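Local structure of autophagy protein 5 (Saccharomyces cerevisiae, 2DYO) at residues G14-I22 with I35-R44; E45-P53 with I136-W147. The protein takes part in forming autophagic vesicles and in cytoplasm-to-vacuole transport, and is required for selective autophagy of nucleus and mitochondria. All coordinates share one frame; numbering follows the deposited sequence.

Contact 1 of 2, residues G14-I22 with I35-R44; sequences GELNVLVSI and IAVLRIRVPR
Arg-41 reaches across from strand 37-43 to Glu-15 and Asn-17 of strand 15-22, on the face of the hairpin that also carries Leu-19 and Arg-39. Bends at chi2 (-70°) and chi3 (-77°) fold its chain back over the neighbouring strand. Arg-41 NE forms a salt bridge with Glu-15 OE1 at 2.8 Å, meeting the oxygen's anti lone pair, while Arg-41 NH1 donates to Asn-17 OD1 at 2.9 Å from above the amide carbonyl plane. Arg-41 NH2 donates a hydrogen bond to a water that also lies 2.9 Å from Glu-15 O, within bonding geometry. Asn-17 ND2 has an acceptor in Thr-117 O. Beneath these groups the antiparallel backbones pair regularly: Leu-16, Val-18 and Val-20 each exchange two N-H...O bonds with Val-42, Ile-40 and Leu-38, and Ile-22 N closes the ladder on Ala-36 O at 2.9 Å. The other face is apolar, with Val-18 CG2 3.8 Å from Val-42 CG2, and packs on helices 52-59 and 90-98. A leucine in place of Arg-41 would probably leave the Glu-15 carboxylate without its cationic mate and Asn-17 OD1 without this donor. The ladder of this ubiquitin-like domain thus joins an apolar face to a mixed one, where Arg-41 and Asn-17, one from each strand, both bond to backbone of another protein bound in the assembly.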
loop_
_atom_site.group_PDB
_atom_site.type_symbol
_atom_site.label_atom_id
_atom_site.label_comp_id
_atom_site.label_asym_id
_atom_site.label_seq_id
_atom_site.Cartn_x
_atom_site.Cartn_y
_atom_site.Cartn_z
ATOM N N GLY A 14 1.842 2.835 -10.597
ATOM C CA GLY A 14 2.306 1.571 -10.031
ATOM C C GLY A 14 1.145 0.598 -10.049
ATOM O O GLY A 14 0.016 0.992 -9.758
ATOM N N GLU A 15 1.402 -0.666 -10.380
ATOM C CA GLU A 15 0.325 -1.648 -10.484
ATOM C C GLU A 15 0.846 -3.083 -10.436
ATOM O O GLU A 15 1.911 -3.387 -10.977
ATOM C CB GLU A 15 -0.415 -1.405 -11.797
ATOM C CG GLU A 15 -1.792 -2.011 -11.913
ATOM C CD GLU A 15 -2.522 -1.465 -13.128
ATOM O OE1 GLU A 15 -2.721 -2.224 -14.097
ATOM O OE2 GLU A 15 -2.875 -0.263 -13.118
ATOM N N LEU A 16 0.079 -3.966 -9.807
ATOM C CA LEU A 16 0.469 -5.364 -9.653
ATOM C C LEU A 16 -0.544 -6.369 -10.186
ATOM O O LEU A 16 -1.734 -6.075 -10.298
ATOM C CB LEU A 16 0.689 -5.672 -8.167
ATOM C CG LEU A 16 1.776 -4.883 -7.431
ATOM C CD1 LEU A 16 1.617 -5.062 -5.916
ATOM C CD2 LEU A 16 3.142 -5.369 -7.889
ATOM N N ASN A 17 -0.055 -7.563 -10.510
ATOM C CA ASN A 17 -0.919 -8.647 -10.950
ATOM C C ASN A 17 -1.331 -9.277 -9.623
ATOM O O ASN A 17 -0.477 -9.598 -8.798
ATOM C CB ASN A 17 -0.148 -9.684 -11.784
ATOM C CG ASN A 17 0.292 -9.149 -13.132
ATOM O OD1 ASN A 17 -0.466 -8.467 -13.823
ATOM N ND2 ASN A 17 1.518 -9.476 -13.525
ATOM N N VAL A 18 -2.630 -9.440 -9.406
ATOM C CA VAL A 18 -3.101 -10.027 -8.161
ATOM C C VAL A 18 -4.054 -11.184 -8.404
ATOM O O VAL A 18 -5.065 -11.047 -9.098
ATOM C CB VAL A 18 -3.812 -8.976 -7.281
ATOM C CG1 VAL A 18 -4.401 -9.643 -6.040
ATOM C CG2 VAL A 18 -2.824 -7.888 -6.885
ATOM N N LEU A 19 -3.721 -12.331 -7.829
ATOM C CA LEU A 19 -4.551 -13.512 -7.973
ATOM C C LEU A 19 -5.333 -13.707 -6.688
ATOM O O LEU A 19 -4.777 -14.103 -5.665
ATOM C CB LEU A 19 -3.680 -14.743 -8.246
ATOM C CG LEU A 19 -4.445 -16.026 -8.578
ATOM C CD1 LEU A 19 -5.332 -15.782 -9.792
ATOM C CD2 LEU A 19 -3.461 -17.170 -8.836
ATOM N N VAL A 20 -6.628 -13.414 -6.737
ATOM C CA VAL A 20 -7.475 -13.570 -5.565
ATOM C C VAL A 20 -8.228 -14.895 -5.606
ATOM O O VAL A 20 -8.843 -15.242 -6.617
ATOM C CB VAL A 20 -8.507 -12.421 -5.458
ATOM C CG1 VAL A 20 -9.401 -12.640 -4.240
ATOM C CG2 VAL A 20 -7.788 -11.081 -5.349
ATOM N N SER A 21 -8.173 -15.633 -4.506
ATOM C CA SER A 21 -8.876 -16.903 -4.416
ATOM C C SER A 21 -9.868 -16.818 -3.266
ATOM O O SER A 21 -9.541 -16.327 -2.185
ATOM C CB SER A 21 -7.894 -18.045 -4.168
ATOM O OG SER A 21 -7.224 -17.863 -2.936
ATOM N N ILE A 22 -11.082 -17.293 -3.509
ATOM C CA ILE A 22 -12.139 -17.274 -2.503
ATOM C C ILE A 22 -12.235 -18.652 -1.864
ATOM O O ILE A 22 -12.587 -19.618 -2.539
ATOM C CB ILE A 22 -13.505 -16.944 -3.147
ATOM C CG1 ILE A 22 -13.386 -15.685 -4.013
ATOM C CG2 ILE A 22 -14.564 -16.772 -2.068
ATOM C CD1 ILE A 22 -12.887 -14.460 -3.269
ATOM N N ILE A 35 -15.702 -19.215 -10.315
ATOM C CA ILE A 35 -16.287 -18.372 -9.279
ATOM C C ILE A 35 -15.316 -17.993 -8.163
ATOM O O ILE A 35 -15.285 -16.842 -7.727
ATOM C CB ILE A 35 -17.535 -19.057 -8.668
ATOM C CG1 ILE A 35 -18.660 -19.073 -9.703
ATOM C CG2 ILE A 35 -17.988 -18.334 -7.410
ATOM C CD1 ILE A 35 -19.023 -17.698 -10.234
ATOM N N ALA A 36 -14.515 -18.955 -7.717
ATOM C CA ALA A 36 -13.566 -18.724 -6.635
ATOM C C ALA A 36 -12.223 -18.136 -7.062
ATOM O O ALA A 36 -11.263 -18.174 -6.294
ATOM C CB ALA A 36 -13.335 -20.022 -5.881
ATOM N N VAL A 37 -12.148 -17.588 -8.271
ATOM C CA VAL A 37 -10.889 -17.025 -8.753
ATOM C C VAL A 37 -11.061 -15.722 -9.521
ATOM O O VAL A 37 -11.917 -15.618 -10.399
ATOM C CB VAL A 37 -10.150 -18.024 -9.678
ATOM C CG1 VAL A 37 -8.799 -17.459 -10.086
ATOM C CG2 VAL A 37 -9.976 -19.358 -8.973
ATOM N N LEU A 38 -10.243 -14.731 -9.179
ATOM C CA LEU A 38 -10.262 -13.434 -9.847
ATOM C C LEU A 38 -8.835 -13.025 -10.188
ATOM O O LEU A 38 -7.962 -13.032 -9.323
ATOM C CB LEU A 38 -10.891 -12.356 -8.952
ATOM C CG LEU A 38 -12.393 -12.449 -8.678
ATOM C CD1 LEU A 38 -12.621 -12.931 -7.256
ATOM C CD2 LEU A 38 -13.029 -11.080 -8.879
ATOM N N ARG A 39 -8.602 -12.669 -11.445
ATOM C CA ARG A 39 -7.274 -12.253 -11.890
ATOM C C ARG A 39 -7.360 -10.789 -12.266
ATOM O O ARG A 39 -7.838 -10.437 -13.343
ATOM C CB ARG A 39 -6.822 -13.096 -13.083
ATOM C CG ARG A 39 -6.693 -14.569 -12.738
ATOM C CD ARG A 39 -7.970 -15.302 -13.028
ATOM N NE ARG A 39 -7.941 -15.894 -14.360
ATOM C CZ ARG A 39 -8.986 -15.947 -15.177
ATOM N NH1 ARG A 39 -10.148 -15.435 -14.802
ATOM N NH2 ARG A 39 -8.869 -16.521 -16.365
ATOM N N ILE A 40 -6.880 -9.939 -11.365
ATOM C CA ILE A 40 -6.970 -8.500 -11.550
ATOM C C ILE A 40 -5.680 -7.692 -11.453
ATOM O O ILE A 40 -4.648 -8.171 -10.991
ATOM C CB ILE A 40 -7.954 -7.928 -10.516
ATOM C CG1 ILE A 40 -7.513 -8.353 -9.108
ATOM C CG2 ILE A 40 -9.358 -8.460 -10.793
ATOM C CD1 ILE A 40 -8.349 -7.788 -7.980
ATOM N N ARG A 41 -5.763 -6.449 -11.912
ATOM C CA ARG A 41 -4.649 -5.520 -11.845
ATOM C C ARG A 41 -5.028 -4.570 -10.722
ATOM O O ARG A 41 -6.126 -4.005 -10.716
ATOM C CB ARG A 41 -4.492 -4.766 -13.166
ATOM C CG ARG A 41 -3.881 -5.622 -14.267
ATOM C CD ARG A 41 -2.407 -5.901 -13.978
ATOM N NE ARG A 41 -1.561 -4.748 -14.275
ATOM C CZ ARG A 41 -0.252 -4.704 -14.042
ATOM N NH1 ARG A 41 0.361 -5.746 -13.503
ATOM N NH2 ARG A 41 0.447 -3.621 -14.351
ATOM N N VAL A 42 -4.122 -4.416 -9.763
ATOM C CA VAL A 42 -4.365 -3.569 -8.605
ATOM C C VAL A 42 -3.242 -2.557 -8.424
ATOM O O VAL A 42 -2.064 -2.921 -8.449
ATOM C CB VAL A 42 -4.452 -4.430 -7.328
ATOM C CG1 VAL A 42 -4.603 -3.547 -6.101
ATOM C CG2 VAL A 42 -5.616 -5.406 -7.440
ATOM N N PRO A 43 -3.593 -1.273 -8.247
ATOM C CA PRO A 43 -2.566 -0.248 -8.060
ATOM C C PRO A 43 -1.769 -0.523 -6.785
ATOM O O PRO A 43 -2.273 -1.148 -5.846
ATOM C CB PRO A 43 -3.378 1.045 -7.934
ATOM C CG PRO A 43 -4.622 0.756 -8.743
ATOM C CD PRO A 43 -4.936 -0.666 -8.339
ATOM N N ARG A 44 -0.519 -0.078 -6.758
ATOM C CA ARG A 44 0.285 -0.236 -5.557
ATOM C C ARG A 44 -0.309 0.737 -4.534
ATOM O O ARG A 44 -0.343 0.462 -3.337
ATOM C CB ARG A 44 1.745 0.134 -5.832
ATOM C CG ARG A 44 2.641 -1.051 -6.194
ATOM C CD ARG A 44 4.034 -0.562 -6.574
ATOM N NE ARG A 44 5.027 -1.631 -6.602
ATOM C CZ ARG A 44 5.742 -2.012 -5.548
ATOM N NH1 ARG A 44 6.625 -2.995 -5.664
ATOM N NH2 ARG A 44 5.578 -1.408 -4.375
HETATM O O HOH W 1 3.124 -2.506 -13.500
#

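Contact 2 of 2, residues E45-P53 with I136-W147; sequences ETYLVNYMP and IASSKTQAEKFW
Tyr-47 extends its ring toward the first turns of helix 142-159, roughly perpendicular to the side chains of Phe-146 and Trp-147. Its chi1 of -66° sets CG anti to the carbonyl carbon and beside the backbone N, and the hydroxyl end enters between the two aromatics. Tyr-47 OH lies at the edge of both rings, near their planes, 3.7 Å from Phe-146 CD2 and 3.6 Å from Trp-147 CD1. In return, Trp-147 CB meets the edge of the tyrosine ring, 3.8 Å from Tyr-47 CE2. These are edge contacts rather than stacks; Phe-276 meets the Tyr-47 ring edge-to-face, and its carbonyl accepts a hydrogen bond from Trp-147 NE1. One helical turn earlier, the methyl of Ala-143 faces the 3-10 segment 48-51, with Val-49 CG1 3.5 Å from Ala-143 CB and the amide of Asn-50 alongside. The other branch, Val-49 CG2, runs antiparallel beside Ile-136, 3.9 Å from Ile-136 CG2. That same methyl is also met obliquely by Met-52, with Met-52 CG 3.7 Å from Ile-136 CG2 and the chain, bent at chi2 and chi3, keeping SD and CE near it. The extended chain of Gln-142 brings Gln-142 OE1 to Ala-137 N, which donates to it (2.9 Å, N-H...O angle 164°), and so fastens the loop carrying Ile-136 to the start of the helix. Between these two segments the union is therefore one of shape: aliphatic groups and ring edges hold the ubiquitin-like part against the helical bundle, while the polar bonds described lie within 136-147 or run to Phe-276.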
loop_
_atom_site.group_PDB
_atom_site.type_symbol
_atom_site.label_atom_id
_atom_site.label_comp_id
_atom_site.label_asym_id
_atom_site.label_seq_id
_atom_site.Cartn_x
_atom_site.Cartn_y
_atom_site.Cartn_z
ATOM N N GLU A 45 -0.801 1.871 -5.029
ATOM C CA GLU A 45 -1.370 2.891 -4.158
ATOM C C GLU A 45 -2.882 2.779 -3.958
ATOM O O GLU A 45 -3.651 3.615 -4.447
ATOM C CB GLU A 45 -1.040 4.286 -4.694
ATOM C CG GLU A 45 0.448 4.570 -4.882
ATOM C CD GLU A 45 1.197 4.809 -3.581
ATOM O OE1 GLU A 45 2.331 5.323 -3.664
ATOM O OE2 GLU A 45 0.677 4.484 -2.486
ATOM N N THR A 46 -3.300 1.744 -3.237
ATOM C CA THR A 46 -4.712 1.554 -2.927
ATOM C C THR A 46 -4.803 0.488 -1.849
ATOM O O THR A 46 -3.777 0.045 -1.336
ATOM C CB THR A 46 -5.528 1.117 -4.177
ATOM O OG1 THR A 46 -6.930 1.211 -3.885
ATOM C CG2 THR A 46 -5.196 -0.325 -4.573
ATOM N N TYR A 47 -6.020 0.088 -1.490
ATOM C CA TYR A 47 -6.212 -0.948 -0.478
ATOM C C TYR A 47 -6.914 -2.148 -1.112
ATOM O O TYR A 47 -7.762 -1.983 -1.995
ATOM C CB TYR A 47 -7.098 -0.459 0.673
ATOM C CG TYR A 47 -6.515 0.642 1.534
ATOM C CD1 TYR A 47 -5.273 0.498 2.156
ATOM C CD2 TYR A 47 -7.247 1.800 1.786
ATOM C CE1 TYR A 47 -4.783 1.488 3.016
ATOM C CE2 TYR A 47 -6.769 2.786 2.636
ATOM C CZ TYR A 47 -5.545 2.628 3.250
ATOM O OH TYR A 47 -5.105 3.606 4.113
ATOM N N LEU A 48 -6.590 -3.346 -0.638
ATOM C CA LEU A 48 -7.214 -4.558 -1.162
ATOM C C LEU A 48 -8.721 -4.535 -0.934
ATOM O O LEU A 48 -9.493 -5.073 -1.716
ATOM C CB LEU A 48 -6.616 -5.802 -0.482
ATOM C CG LEU A 48 -5.168 -6.171 -0.835
ATOM C CD1 LEU A 48 -4.700 -7.299 0.084
ATOM C CD2 LEU A 48 -5.080 -6.593 -2.287
ATOM N N VAL A 49 -9.126 -3.909 0.162
ATOM C CA VAL A 49 -10.528 -3.813 0.528
ATOM C C VAL A 49 -11.380 -3.054 -0.497
ATOM O O VAL A 49 -12.608 -3.191 -0.525
ATOM C CB VAL A 49 -10.648 -3.204 1.929
ATOM C CG1 VAL A 49 -10.898 -1.717 1.860
ATOM C CG2 VAL A 49 -11.693 -3.956 2.730
ATOM N N ASN A 50 -10.738 -2.273 -1.359
ATOM C CA ASN A 50 -11.472 -1.551 -2.394
ATOM C C ASN A 50 -12.003 -2.511 -3.464
ATOM O O ASN A 50 -12.720 -2.098 -4.388
ATOM C CB ASN A 50 -10.572 -0.498 -3.039
ATOM C CG ASN A 50 -10.338 0.681 -2.122
ATOM O OD1 ASN A 50 -9.447 1.503 -2.339
ATOM N ND2 ASN A 50 -11.165 0.780 -1.091
ATOM N N TYR A 51 -11.660 -3.789 -3.338
ATOM C CA TYR A 51 -12.114 -4.777 -4.303
ATOM C C TYR A 51 -13.186 -5.731 -3.775
ATOM O O TYR A 51 -13.518 -6.719 -4.430
ATOM C CB TYR A 51 -10.911 -5.557 -4.852
ATOM C CG TYR A 51 -9.945 -4.637 -5.559
ATOM C CD1 TYR A 51 -9.039 -3.864 -4.835
ATOM C CD2 TYR A 51 -10.041 -4.420 -6.930
ATOM C CE1 TYR A 51 -8.267 -2.885 -5.458
ATOM C CE2 TYR A 51 -9.277 -3.447 -7.564
ATOM C CZ TYR A 51 -8.396 -2.679 -6.818
ATOM O OH TYR A 51 -7.689 -1.674 -7.431
ATOM N N MET A 52 -13.737 -5.436 -2.602
ATOM C CA MET A 52 -14.788 -6.283 -2.043
ATOM C C MET A 52 -16.048 -6.268 -2.911
ATOM O O MET A 52 -16.686 -7.306 -3.107
ATOM C CB MET A 52 -15.132 -5.849 -0.616
ATOM C CG MET A 52 -14.038 -6.165 0.385
ATOM S SD MET A 52 -13.372 -7.833 0.164
ATOM C CE MET A 52 -14.802 -8.846 0.530
ATOM N N PRO A 53 -16.432 -5.088 -3.433
ATOM C CA PRO A 53 -17.630 -5.023 -4.279
ATOM C C PRO A 53 -17.489 -5.953 -5.482
ATOM O O PRO A 53 -18.421 -6.676 -5.843
ATOM C CB PRO A 53 -17.680 -3.553 -4.690
ATOM C CG PRO A 53 -17.117 -2.861 -3.485
ATOM C CD PRO A 53 -15.920 -3.734 -3.153
ATOM N N ILE A 136 -12.668 -7.346 7.540
ATOM C CA ILE A 136 -13.240 -6.658 6.389
ATOM C C ILE A 136 -14.682 -6.324 6.755
ATOM O O ILE A 136 -15.474 -7.215 7.055
ATOM C CB ILE A 136 -13.207 -7.562 5.142
ATOM C CG1 ILE A 136 -11.748 -7.868 4.785
ATOM C CG2 ILE A 136 -13.935 -6.888 3.983
ATOM C CD1 ILE A 136 -11.560 -9.057 3.850
ATOM N N ALA A 137 -15.024 -5.042 6.724
ATOM C CA ALA A 137 -16.359 -4.608 7.109
ATOM C C ALA A 137 -17.434 -4.614 6.031
ATOM O O ALA A 137 -17.162 -4.739 4.836
ATOM C CB ALA A 137 -16.281 -3.216 7.736
ATOM N N SER A 138 -18.670 -4.485 6.504
ATOM C CA SER A 138 -19.852 -4.418 5.660
ATOM C C SER A 138 -20.099 -2.925 5.445
ATOM O O SER A 138 -20.781 -2.516 4.503
ATOM C CB SER A 138 -21.048 -5.061 6.374
ATOM O OG SER A 138 -21.211 -4.541 7.689
ATOM N N SER A 139 -19.530 -2.120 6.339
ATOM C CA SER A 139 -19.633 -0.663 6.275
ATOM C C SER A 139 -18.816 -0.196 5.070
ATOM O O SER A 139 -17.586 -0.276 5.087
ATOM C CB SER A 139 -19.072 -0.053 7.567
ATOM O OG SER A 139 -19.140 1.360 7.550
ATOM N N LYS A 140 -19.499 0.295 4.036
ATOM C CA LYS A 140 -18.846 0.744 2.801
ATOM C C LYS A 140 -17.967 1.997 2.904
ATOM O O LYS A 140 -17.473 2.499 1.891
ATOM C CB LYS A 140 -19.898 0.959 1.711
ATOM C CG LYS A 140 -20.582 2.317 1.761
ATOM C CD LYS A 140 -21.869 2.339 0.946
ATOM C CE LYS A 140 -21.644 1.985 -0.516
ATOM N NZ LYS A 140 -22.927 2.054 -1.275
ATOM N N THR A 141 -17.780 2.510 4.114
ATOM C CA THR A 141 -16.936 3.686 4.308
ATOM C C THR A 141 -15.729 3.314 5.169
ATOM O O THR A 141 -14.955 4.181 5.569
ATOM C CB THR A 141 -17.686 4.825 5.025
ATOM O OG1 THR A 141 -18.153 4.356 6.295
ATOM C CG2 THR A 141 -18.864 5.310 4.191
ATOM N N GLN A 142 -15.578 2.023 5.453
ATOM C CA GLN A 142 -14.472 1.536 6.278
ATOM C C GLN A 142 -13.089 2.016 5.829
ATOM O O GLN A 142 -12.307 2.526 6.639
ATOM C CB GLN A 142 -14.471 0.001 6.326
ATOM C CG GLN A 142 -13.248 -0.573 7.035
ATOM C CD GLN A 142 -13.214 -2.091 7.040
ATOM O OE1 GLN A 142 -13.462 -2.737 6.020
ATOM N NE2 GLN A 142 -12.888 -2.666 8.188
ATOM N N ALA A 143 -12.780 1.835 4.548
ATOM C CA ALA A 143 -11.477 2.242 4.021
ATOM C C ALA A 143 -11.312 3.760 4.051
ATOM O O ALA A 143 -10.303 4.275 4.539
ATOM C CB ALA A 143 -11.305 1.725 2.598
ATOM N N GLU A 144 -12.301 4.477 3.530
ATOM C CA GLU A 144 -12.239 5.935 3.521
ATOM C C GLU A 144 -12.031 6.507 4.919
ATOM O O GLU A 144 -11.201 7.402 5.111
ATOM C CB GLU A 144 -13.512 6.521 2.902
ATOM C CG GLU A 144 -13.625 8.030 3.049
ATOM C CD GLU A 144 -14.801 8.609 2.280
ATOM O OE1 GLU A 144 -15.832 7.909 2.150
ATOM O OE2 GLU A 144 -14.693 9.770 1.820
ATOM N N LYS A 145 -12.775 6.000 5.898
ATOM C CA LYS A 145 -12.644 6.487 7.269
ATOM C C LYS A 145 -11.231 6.271 7.799
ATOM O O LYS A 145 -10.632 7.175 8.383
ATOM C CB LYS A 145 -13.646 5.792 8.200
ATOM C CG LYS A 145 -15.086 6.279 8.055
ATOM C CD LYS A 145 -15.230 7.728 8.501
ATOM C CE LYS A 145 -16.677 8.199 8.408
ATOM N NZ LYS A 145 -16.798 9.631 8.806
ATOM N N PHE A 146 -10.702 5.069 7.601
ATOM C CA PHE A 146 -9.360 4.742 8.064
ATOM C C PHE A 146 -8.312 5.588 7.344
ATOM O O PHE A 146 -7.392 6.125 7.959
ATOM C CB PHE A 146 -9.050 3.266 7.809
ATOM C CG PHE A 146 -7.690 2.846 8.291
ATOM C CD1 PHE A 146 -7.496 2.457 9.613
ATOM C CD2 PHE A 146 -6.588 2.902 7.441
ATOM C CE1 PHE A 146 -6.227 2.132 10.082
ATOM C CE2 PHE A 146 -5.315 2.578 7.906
ATOM C CZ PHE A 146 -5.135 2.196 9.222
ATOM N N TRP A 147 -8.457 5.679 6.028
ATOM C CA TRP A 147 -7.527 6.426 5.188
ATOM C C TRP A 147 -7.499 7.917 5.527
ATOM O O TRP A 147 -6.429 8.527 5.608
ATOM C CB TRP A 147 -7.914 6.239 3.727
ATOM C CG TRP A 147 -7.079 7.016 2.768
ATOM C CD1 TRP A 147 -5.824 6.704 2.326
ATOM C CD2 TRP A 147 -7.462 8.213 2.086
ATOM N NE1 TRP A 147 -5.404 7.636 1.400
ATOM C CE2 TRP A 147 -6.391 8.575 1.241
ATOM C CE3 TRP A 147 -8.607 9.023 2.114
ATOM C CZ2 TRP A 147 -6.437 9.702 0.417
ATOM C CZ3 TRP A 147 -8.654 10.144 1.295
ATOM C CH2 TRP A 147 -7.573 10.474 0.460
#

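In the fold
The two contacts follow in series along the chain: the strand pair of contact 1 closes at Arg-44, and Glu-45 opens contact 2 at once, leading into helix 52-59. Their centres are 16 Å apart, yet they touch through Tyr-51, whose ring packs on Ile-40 and Val-42 and whose OH lies 3.1 Å from Pro-43 CD. Contact 1 forms one edge of the mixed sheet of the first ubiquitin-like domain, with 37-43 outermost within this chain and 15-22 between it and 118-126. Contact 2 links the strand-to-helix connection of that domain with helix 142-159 of the helical bundle. Residues of both contacts also meet the bound protein, which therefore runs across sheet and connection alike.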